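Local coordinates for Old Yellow Enzyme (PDB 6AGZ), which probably catalyses the asymmetric reduction of enone compounds, using a flavin mononucleotide bound in a TIM barrel, at residues 25-31 and 60-65; 114-118 and 129-133; 190-195 and 244-249. One frame throughout, in Å; residues are numbered along the deposited sequence.

Contact 1. Residues 25-31 and 60-65; sequences LKNRLVF and NGGLLI
F31 and L64 pair across the parallel strands 29-31 and 63-65, whose axes come within 4.9 Å at an angle of 24°. F31 straddles L64 in the classic parallel manner: F31 N donates to L63 O, and I65 N returns a bond of 2.9 Å to F31 O. Ahead of the strands the two chains stay close, with K26 N bonded to G61 O at 3.0 Å. Here the side chains of N27 and N60 take over. Their amides lie almost in one plane, and N27 ND2 gives a nearly straight bond of 2.9 Å to N60 OD1. The other end of the N27 amide turns back on its own chain, since a chi1 of 60° brings OD1 back to L29 N, which donates from above the amide plane and closes an Asx turn. G62 CA lies against that oxygen, and a side chain here would collide with it, just as one on G61 would strike K26 CB. N60 ND2 donates to a water that in turn donates to both L29 O and L63 O, so one water ties N60 to both backbones, the second through the oxygen that also accepts from F31 N. Apolar contacts flank the polar join. On one face V30 CG1 touches I65 CD1 (3.7 Å), while L25 reaches L63 CB with CD1 at 3.8 Å. On the opposite face L64 CD2 rests against F31 CB at 3.6 Å and also lies near the plane of the ring, at its edge. F31 and L64 pack there on helix 47-57, which connects the strands. The result exemplifies the beta-alpha-beta unit, here formed by the first two strands of the eight-stranded TIM barrel, with the F31 side chain about 7 Å from the flavin.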
loop_
_atom_site.group_PDB
_atom_site.type_symbol
_atom_site.label_atom_id
_atom_site.label_comp_id
_atom_site.label_asym_id
_atom_site.label_seq_id
_atom_site.Cartn_x
_atom_site.Cartn_y
_atom_site.Cartn_z
ATOM N N LEU A 25 -16.406 21.741 13.276
ATOM C CA LEU A 25 -16.349 21.044 14.551
ATOM C C LEU A 25 -15.503 21.825 15.548
ATOM O O LEU A 25 -14.417 22.316 15.217
ATOM C CB LEU A 25 -15.770 19.640 14.373
ATOM C CG LEU A 25 -16.457 18.695 13.385
ATOM C CD1 LEU A 25 -15.737 17.356 13.352
ATOM C CD2 LEU A 25 -17.923 18.510 13.741
ATOM N N LYS A 26 -16.008 21.925 16.780
ATOM C CA LYS A 26 -15.298 22.632 17.840
ATOM C C LYS A 26 -14.096 21.847 18.348
ATOM O O LYS A 26 -13.149 22.452 18.863
ATOM C CB LYS A 26 -16.260 22.933 18.992
ATOM C CG LYS A 26 -15.706 23.861 20.064
ATOM C CD LYS A 26 -16.755 24.152 21.128
ATOM C CE LYS A 26 -16.189 25.014 22.245
ATOM N NZ LYS A 26 -17.209 25.308 23.290
ATOM N N ASN A 27 -14.103 20.523 18.206
ATOM C CA ASN A 27 -12.971 19.693 18.591
ATOM C C ASN A 27 -12.812 18.576 17.568
ATOM O O ASN A 27 -13.563 18.485 16.591
ATOM C CB ASN A 27 -13.138 19.143 20.016
ATOM C CG ASN A 27 -14.378 18.272 20.181
ATOM O OD1 ASN A 27 -14.624 17.352 19.399
ATOM N ND2 ASN A 27 -15.164 18.562 21.212
ATOM N N ARG A 28 -11.821 17.715 17.801
ATOM C CA ARG A 28 -11.529 16.601 16.908
ATOM C C ARG A 28 -11.701 15.258 17.608
ATOM O O ARG A 28 -11.165 14.243 17.150
ATOM C CB ARG A 28 -10.120 16.751 16.330
ATOM C CG ARG A 28 -9.875 18.159 15.808
ATOM C CD ARG A 28 -8.548 18.327 15.096
ATOM N NE ARG A 28 -8.352 19.723 14.713
ATOM C CZ ARG A 28 -7.319 20.173 14.009
ATOM N NH1 ARG A 28 -6.375 19.336 13.602
ATOM N NH2 ARG A 28 -7.232 21.463 13.711
ATOM N N LEU A 29 -12.444 15.238 18.712
ATOM C CA LEU A 29 -12.827 14.005 19.385
ATOM C C LEU A 29 -14.150 13.521 18.808
ATOM O O LEU A 29 -15.116 14.288 18.727
ATOM C CB LEU A 29 -12.949 14.231 20.893
ATOM C CG LEU A 29 -13.548 13.101 21.730
ATOM C CD1 LEU A 29 -12.608 11.906 21.788
ATOM C CD2 LEU A 29 -13.885 13.594 23.130
ATOM N N VAL A 30 -14.194 12.254 18.407
ATOM C CA VAL A 30 -15.338 11.690 17.705
ATOM C C VAL A 30 -15.871 10.501 18.490
ATOM O O VAL A 30 -15.098 9.698 19.023
ATOM C CB VAL A 30 -14.967 11.269 16.268
ATOM C CG1 VAL A 30 -16.174 10.680 15.547
ATOM C CG2 VAL A 30 -14.403 12.449 15.496
ATOM N N PHE A 31 -17.198 10.405 18.569
ATOM C CA PHE A 31 -17.876 9.208 19.044
ATOM C C PHE A 31 -18.113 8.304 17.840
ATOM O O PHE A 31 -19.035 8.551 17.051
ATOM C CB PHE A 31 -19.197 9.561 19.731
ATOM C CG PHE A 31 -19.891 8.386 20.371
ATOM C CD1 PHE A 31 -19.200 7.223 20.668
ATOM C CD2 PHE A 31 -21.242 8.451 20.675
ATOM C CE1 PHE A 31 -19.841 6.147 21.255
ATOM C CE2 PHE A 31 -21.888 7.380 21.262
ATOM C CZ PHE A 31 -21.187 6.227 21.552
ATOM N N ASN A 60 -20.004 19.574 24.001
ATOM C CA ASN A 60 -19.079 18.877 23.113
ATOM C C ASN A 60 -18.641 19.725 21.926
ATOM O O ASN A 60 -17.443 19.988 21.776
ATOM C CB ASN A 60 -19.728 17.572 22.628
ATOM C CG ASN A 60 -18.747 16.651 21.924
ATOM O OD1 ASN A 60 -17.623 17.038 21.604
ATOM N ND2 ASN A 60 -19.175 15.417 21.675
ATOM N N GLY A 61 -19.569 20.183 21.085
ATOM C CA GLY A 61 -19.205 20.866 19.860
ATOM C C GLY A 61 -18.630 19.988 18.768
ATOM O O GLY A 61 -18.496 20.456 17.631
ATOM N N GLY A 62 -18.286 18.736 19.066
ATOM C CA GLY A 62 -17.652 17.848 18.111
ATOM C C GLY A 62 -18.642 17.023 17.315
ATOM O O GLY A 62 -19.827 17.350 17.210
ATOM N N LEU A 63 -18.140 15.930 16.746
ATOM C CA LEU A 63 -18.927 15.060 15.882
ATOM C C LEU A 63 -19.294 13.776 16.614
ATOM O O LEU A 63 -18.440 13.153 17.256
ATOM C CB LEU A 63 -18.166 14.720 14.598
ATOM C CG LEU A 63 -18.895 13.778 13.632
ATOM C CD1 LEU A 63 -20.121 14.454 13.037
ATOM C CD2 LEU A 63 -17.962 13.282 12.536
ATOM N N LEU A 64 -20.561 13.391 16.517
ATOM C CA LEU A 64 -21.025 12.073 16.918
ATOM C C LEU A 64 -21.360 11.268 15.671
ATOM O O LEU A 64 -21.779 11.821 14.650
ATOM C CB LEU A 64 -22.260 12.163 17.822
ATOM C CG LEU A 64 -22.212 13.072 19.053
ATOM C CD1 LEU A 64 -23.552 13.052 19.770
ATOM C CD2 LEU A 64 -21.095 12.662 19.997
ATOM N N ILE A 65 -21.163 9.956 15.747
ATOM C CA ILE A 65 -21.546 9.048 14.674
ATOM C C ILE A 65 -22.497 8.014 15.253
ATOM O O ILE A 65 -22.192 7.384 16.272
ATOM C CB ILE A 65 -20.327 8.374 14.018
ATOM C CG1 ILE A 65 -19.298 9.424 13.604
ATOM C CG2 ILE A 65 -20.766 7.576 12.801
ATOM C CD1 ILE A 65 -18.078 8.846 12.924
HETATM O O HOH W 1 -15.034 15.927 16.506
HETATM O O HOH W 2 -17.656 13.801 19.797
#

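Contact 2. Residues 114-118 and 129-133; sequences LGRAA and PFLAP
F130 drives the rim of its ring into the turn at 114-118, and this is where the contact is tight. CZ stands 3.1 Å from R116 O, which lies at the ring edge near its plane, and CE1 comes within 3.3 Å of G115 O from an oblique direction. The slightly positive C-H rim is thus turned toward R116 O, probably a favourable approach. A118 adds an apolar touch, its CB 3.9 Å from CE1 of F130. The ring reaches the turn because CG stands opposite the backbone N (chi1 -172°), which carries it across to 114-118. Were F130 an alanine, a gap would probably open beside A118, and R116 O would lose the ring edge and G115 O its close ring neighbour. Further along strand 130-132 side-chain contact is sparser, although L131 O still presses on the backbone at G115. R116 CB and A132 CB meet at 3.8 Å. The arginine chain then leads away from the strand, its NH1 making a weak bond to L136 O. Between the backbones a water mediates: it donates to G115 O (2.8 Å) and accepts from L131 N. No side of the contact is truly solvent-facing, since every touching residue is buried. R116 N, although near L131 O, bonds instead to Q196. F130 also touches L123 of helix 120-125 and V153 of strand 153-155, while A132 touches Q196 of helix 193-198, placing the loop after barrel strand 106-112 against the small parallel sheet formed by 130-132 and 153-155.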
loop_
_atom_site.group_PDB
_atom_site.type_symbol
_atom_site.label_atom_id
_atom_site.label_comp_id
_atom_site.label_asym_id
_atom_site.label_seq_id
_atom_site.Cartn_x
_atom_site.Cartn_y
_atom_site.Cartn_z
ATOM N N LEU A 114 -25.607 -5.996 6.417
ATOM C CA LEU A 114 -25.014 -7.138 7.104
ATOM C C LEU A 114 -24.455 -8.174 6.136
ATOM O O LEU A 114 -23.349 -8.685 6.345
ATOM C CB LEU A 114 -26.047 -7.778 8.031
ATOM C CG LEU A 114 -26.536 -6.880 9.168
ATOM C CD1 LEU A 114 -27.424 -7.650 10.131
ATOM C CD2 LEU A 114 -25.356 -6.268 9.901
ATOM N N GLY A 115 -25.197 -8.505 5.082
ATOM C CA GLY A 115 -24.746 -9.570 4.204
ATOM C C GLY A 115 -24.813 -10.915 4.906
ATOM O O GLY A 115 -25.783 -11.234 5.600
ATOM N N ARG A 116 -23.761 -11.718 4.729
ATOM C CA ARG A 116 -23.706 -13.038 5.349
ATOM C C ARG A 116 -23.497 -12.983 6.859
ATOM O O ARG A 116 -23.379 -14.040 7.488
ATOM C CB ARG A 116 -22.601 -13.878 4.704
ATOM C CG ARG A 116 -21.187 -13.447 5.062
ATOM C CD ARG A 116 -20.159 -14.315 4.353
ATOM N NE ARG A 116 -18.797 -14.042 4.804
ATOM C CZ ARG A 116 -17.727 -14.711 4.387
ATOM N NH1 ARG A 116 -17.855 -15.693 3.507
ATOM N NH2 ARG A 116 -16.524 -14.397 4.851
ATOM N N ALA A 117 -23.442 -11.794 7.450
ATOM C CA ALA A 117 -23.298 -11.637 8.890
ATOM C C ALA A 117 -24.634 -11.524 9.611
ATOM O O ALA A 117 -24.653 -11.435 10.844
ATOM C CB ALA A 117 -22.444 -10.402 9.198
ATOM N N ALA A 118 -25.744 -11.536 8.881
ATOM C CA ALA A 118 -27.046 -11.244 9.456
ATOM C C ALA A 118 -27.612 -12.454 10.195
ATOM O O ALA A 118 -27.138 -13.586 10.061
ATOM C CB ALA A 118 -28.021 -10.797 8.368
ATOM N N PRO A 129 -34.355 -12.938 2.066
ATOM C CA PRO A 129 -33.282 -13.915 1.868
ATOM C C PRO A 129 -32.008 -13.507 2.599
ATOM O O PRO A 129 -31.895 -12.424 3.174
ATOM C CB PRO A 129 -33.075 -13.906 0.350
ATOM C CG PRO A 129 -33.515 -12.547 -0.074
ATOM C CD PRO A 129 -34.653 -12.182 0.837
ATOM N N PHE A 130 -31.038 -14.416 2.558
ATOM C CA PHE A 130 -29.756 -14.278 3.243
ATOM C C PHE A 130 -28.684 -14.136 2.168
ATOM O O PHE A 130 -28.329 -15.117 1.506
ATOM C CB PHE A 130 -29.518 -15.490 4.142
ATOM C CG PHE A 130 -28.325 -15.371 5.043
ATOM C CD1 PHE A 130 -28.061 -14.197 5.728
ATOM C CD2 PHE A 130 -27.488 -16.457 5.234
ATOM C CE1 PHE A 130 -26.965 -14.104 6.567
ATOM C CE2 PHE A 130 -26.395 -16.370 6.070
ATOM C CZ PHE A 130 -26.134 -15.194 6.740
ATOM N N LEU A 131 -28.177 -12.920 1.987
ATOM C CA LEU A 131 -27.415 -12.563 0.800
ATOM C C LEU A 131 -25.948 -12.302 1.124
ATOM O O LEU A 131 -25.579 -11.964 2.252
ATOM C CB LEU A 131 -28.026 -11.330 0.124
ATOM C CG LEU A 131 -29.510 -11.467 -0.224
ATOM C CD1 LEU A 131 -30.034 -10.204 -0.888
ATOM C CD2 LEU A 131 -29.745 -12.683 -1.108
ATOM N N ALA A 132 -25.119 -12.450 0.097
ATOM C CA ALA A 132 -23.674 -12.288 0.187
ATOM C C ALA A 132 -23.120 -12.209 -1.236
ATOM O O ALA A 132 -23.818 -12.570 -2.190
ATOM C CB ALA A 132 -23.026 -13.454 0.955
ATOM N N PRO A 133 -21.881 -11.727 -1.406
ATOM C CA PRO A 133 -21.283 -11.763 -2.752
ATOM C C PRO A 133 -21.183 -13.169 -3.317
ATOM O O PRO A 133 -21.485 -13.383 -4.498
ATOM C CB PRO A 133 -19.898 -11.130 -2.540
ATOM C CG PRO A 133 -19.644 -11.230 -1.071
ATOM C CD PRO A 133 -20.990 -11.073 -0.434
HETATM O O HOH W 3 -28.378 -11.009 4.445
#

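Contact 3. Residues 190-195 and 244-249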
loop_
_atom_site.group_PDB
_atom_site.type_symbol
_atom_site.label_atom_id
_atom_site.label_comp_id
_atom_site.label_asym_id
_atom_site.label_seq_id
_atom_site.Cartn_x
_atom_site.Cartn_y
_atom_site.Cartn_z
ATOM N N HIS A 190 -15.234 -4.634 8.717
ATOM C CA HIS A 190 -15.599 -5.632 9.725
ATOM C C HIS A 190 -16.424 -6.778 9.141
ATOM O O HIS A 190 -17.309 -7.326 9.800
ATOM C CB HIS A 190 -16.333 -4.980 10.897
ATOM C CG HIS A 190 -15.498 -3.998 11.659
ATOM N ND1 HIS A 190 -16.025 -2.865 12.241
ATOM C CD2 HIS A 190 -14.172 -3.981 11.935
ATOM C CE1 HIS A 190 -15.060 -2.192 12.841
ATOM N NE2 HIS A 190 -13.926 -2.847 12.671
ATOM N N GLY A 191 -16.123 -7.158 7.901
ATOM C CA GLY A 191 -16.721 -8.352 7.337
ATOM C C GLY A 191 -18.197 -8.269 7.030
ATOM O O GLY A 191 -18.839 -9.307 6.848
ATOM N N TYR A 192 -18.766 -7.068 6.985
ATOM C CA TYR A 192 -20.148 -6.908 6.556
ATOM C C TYR A 192 -20.171 -6.832 5.028
ATOM O O TYR A 192 -19.143 -7.013 4.369
ATOM C CB TYR A 192 -20.777 -5.711 7.266
ATOM C CG TYR A 192 -20.811 -5.889 8.774
ATOM C CD1 TYR A 192 -19.892 -5.243 9.593
ATOM C CD2 TYR A 192 -21.741 -6.732 9.372
ATOM C CE1 TYR A 192 -19.913 -5.416 10.969
ATOM C CE2 TYR A 192 -21.768 -6.911 10.746
ATOM C CZ TYR A 192 -20.853 -6.251 11.538
ATOM O OH TYR A 192 -20.876 -6.425 12.904
ATOM N N LEU A 193 -21.346 -6.557 4.446
ATOM C CA LEU A 193 -21.581 -6.843 3.028
ATOM C C LEU A 193 -20.506 -6.247 2.123
ATOM O O LEU A 193 -19.897 -6.956 1.311
ATOM C CB LEU A 193 -22.959 -6.332 2.605
ATOM C CG LEU A 193 -23.281 -6.693 1.150
ATOM C CD1 LEU A 193 -23.647 -8.167 1.023
ATOM C CD2 LEU A 193 -24.372 -5.810 0.568
ATOM N N LEU A 194 -20.269 -4.940 2.236
ATOM C CA LEU A 194 -19.319 -4.292 1.336
ATOM C C LEU A 194 -17.914 -4.847 1.528
ATOM O O LEU A 194 -17.196 -5.100 0.551
ATOM C CB LEU A 194 -19.340 -2.782 1.550
ATOM C CG LEU A 194 -20.725 -2.135 1.561
ATOM C CD1 LEU A 194 -20.574 -0.648 1.423
ATOM C CD2 LEU A 194 -21.616 -2.675 0.457
ATOM N N ASP A 195 -17.508 -5.050 2.784
ATOM C CA ASP A 195 -16.233 -5.706 3.046
ATOM C C ASP A 195 -16.205 -7.097 2.426
ATOM O O ASP A 195 -15.193 -7.503 1.843
ATOM C CB ASP A 195 -15.978 -5.774 4.552
ATOM C CG ASP A 195 -14.521 -6.025 4.884
ATOM O OD1 ASP A 195 -13.649 -5.530 4.141
ATOM O OD2 ASP A 195 -14.247 -6.717 5.889
ATOM N N ALA A 244 -8.487 -6.053 9.657
ATOM C CA ALA A 244 -9.410 -6.836 10.466
ATOM C C ALA A 244 -9.642 -8.216 9.859
ATOM O O ALA A 244 -9.674 -8.388 8.638
ATOM C CB ALA A 244 -10.742 -6.102 10.618
ATOM N N THR A 245 -9.802 -9.207 10.737
ATOM C CA THR A 245 -10.130 -10.572 10.342
ATOM C C THR A 245 -11.474 -11.011 10.915
ATOM O O THR A 245 -11.775 -12.208 10.947
ATOM C CB THR A 245 -9.027 -11.540 10.774
ATOM O OG1 THR A 245 -8.774 -11.383 12.176
ATOM C CG2 THR A 245 -7.744 -11.265 10.000
ATOM N N PHE A 246 -12.285 -10.059 11.369
ATOM C CA PHE A 246 -13.584 -10.375 11.941
ATOM C C PHE A 246 -14.528 -10.904 10.867
ATOM O O PHE A 246 -14.584 -10.378 9.752
ATOM C CB PHE A 246 -14.171 -9.127 12.606
ATOM C CG PHE A 246 -15.447 -9.375 13.363
ATOM C CD1 PHE A 246 -15.468 -10.224 14.457
ATOM C CD2 PHE A 246 -16.619 -8.732 12.998
ATOM C CE1 PHE A 246 -16.641 -10.443 15.162
ATOM C CE2 PHE A 246 -17.792 -8.944 13.699
ATOM C CZ PHE A 246 -17.804 -9.801 14.781
ATOM N N GLN A 247 -15.261 -11.965 11.212
ATOM C CA GLN A 247 -16.277 -12.558 10.340
ATOM C C GLN A 247 -15.686 -13.005 9.002
ATOM O O GLN A 247 -16.237 -12.743 7.930
ATOM C CB GLN A 247 -17.451 -11.598 10.136
ATOM C CG GLN A 247 -18.345 -11.477 11.360
ATOM C CD GLN A 247 -19.453 -10.459 11.185
ATOM O OE1 GLN A 247 -20.542 -10.613 11.737
ATOM N NE2 GLN A 247 -19.177 -9.405 10.425
ATOM N N GLY A 248 -14.550 -13.696 9.073
ATOM C CA GLY A 248 -13.960 -14.331 7.915
ATOM C C GLY A 248 -13.193 -13.426 6.976
ATOM O O GLY A 248 -12.741 -13.901 5.925
ATOM N N SER A 249 -13.029 -12.147 7.306
ATOM C CA SER A 249 -12.227 -11.267 6.468
ATOM C C SER A 249 -10.768 -11.708 6.485
ATOM O O SER A 249 -10.274 -12.267 7.469
ATOM C CB SER A 249 -12.352 -9.817 6.934
ATOM O OG SER A 249 -13.638 -9.300 6.636
HETATM O O HOH W 4 -17.989 -11.657 6.396
#
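Q247 points its NE2 at one face of the Y192 ring, 3.6 Å above the plane and displaced toward the rim. The two flat groups are far from stacked: their planes stand 76° apart, so the amide meets the ring nearly upright. From that position NE2 also makes a weak, bent bond to H190 O, 2.9 Å away. An extended chain carries the amide there, starting from a chi1 of -73° that sets CG beside the backbone N. On its way CG passes over a face of F246, so that the aliphatic part of Q247 lies on one aromatic ring and its NE2 over another. F246 itself approaches the 190-195 segment by its edge, with CD2 3.6 Å from H190 O and CE2 4.1 Å from Y192 OH. H190 likewise uses an edge, meeting A244 CB through CD2 at 4.2 Å. This histidine belongs to the pocket of the flavin, about 4 Å from its side chain, and its backbone is thus joined to the same loop that brushes its ring.

A second polar centre lies at D195, whose OD2 accepts twice. G191 N arrives on the anti side of the carboxylate at 2.8 Å, whereas S249 OG donates over an equal distance from above the carboxylate plane. The aspartate thereby ties the turn before its own helix to the facing loop. A CB on G191 would run into F246 O and Q247 CB. A water modelled unusually close to G191 O and Q247 O may add a further bridge. Y192 occupies the N-cap position of helix 193-198, and the contact joins the loop leading from barrel strand 183-187 into that helix to the loop following the adjacent strand 236-240.

Contact 1 lies on the far side of the chain's centre from the other two, about 32 Å between centres from contact 2 and 27 Å from contact 3. It belongs to the barrel wall itself, where two barrel strands begin to pair, whereas contacts 2 and 3 each involve a loop that follows a barrel strand, packed in contact 2 on a strand outside the barrel. These two touch: A117 CB meets Q247 OE1, L114 packs on Y192, and helix 193-198 serves both. Contacts 1 and 2 are buried, contact 3 only partly. Their chemistry follows: backbone bonds and an amide pair in contact 1, a ring edge and one water in contact 2, mixed aromatic and carboxylate links in contact 3.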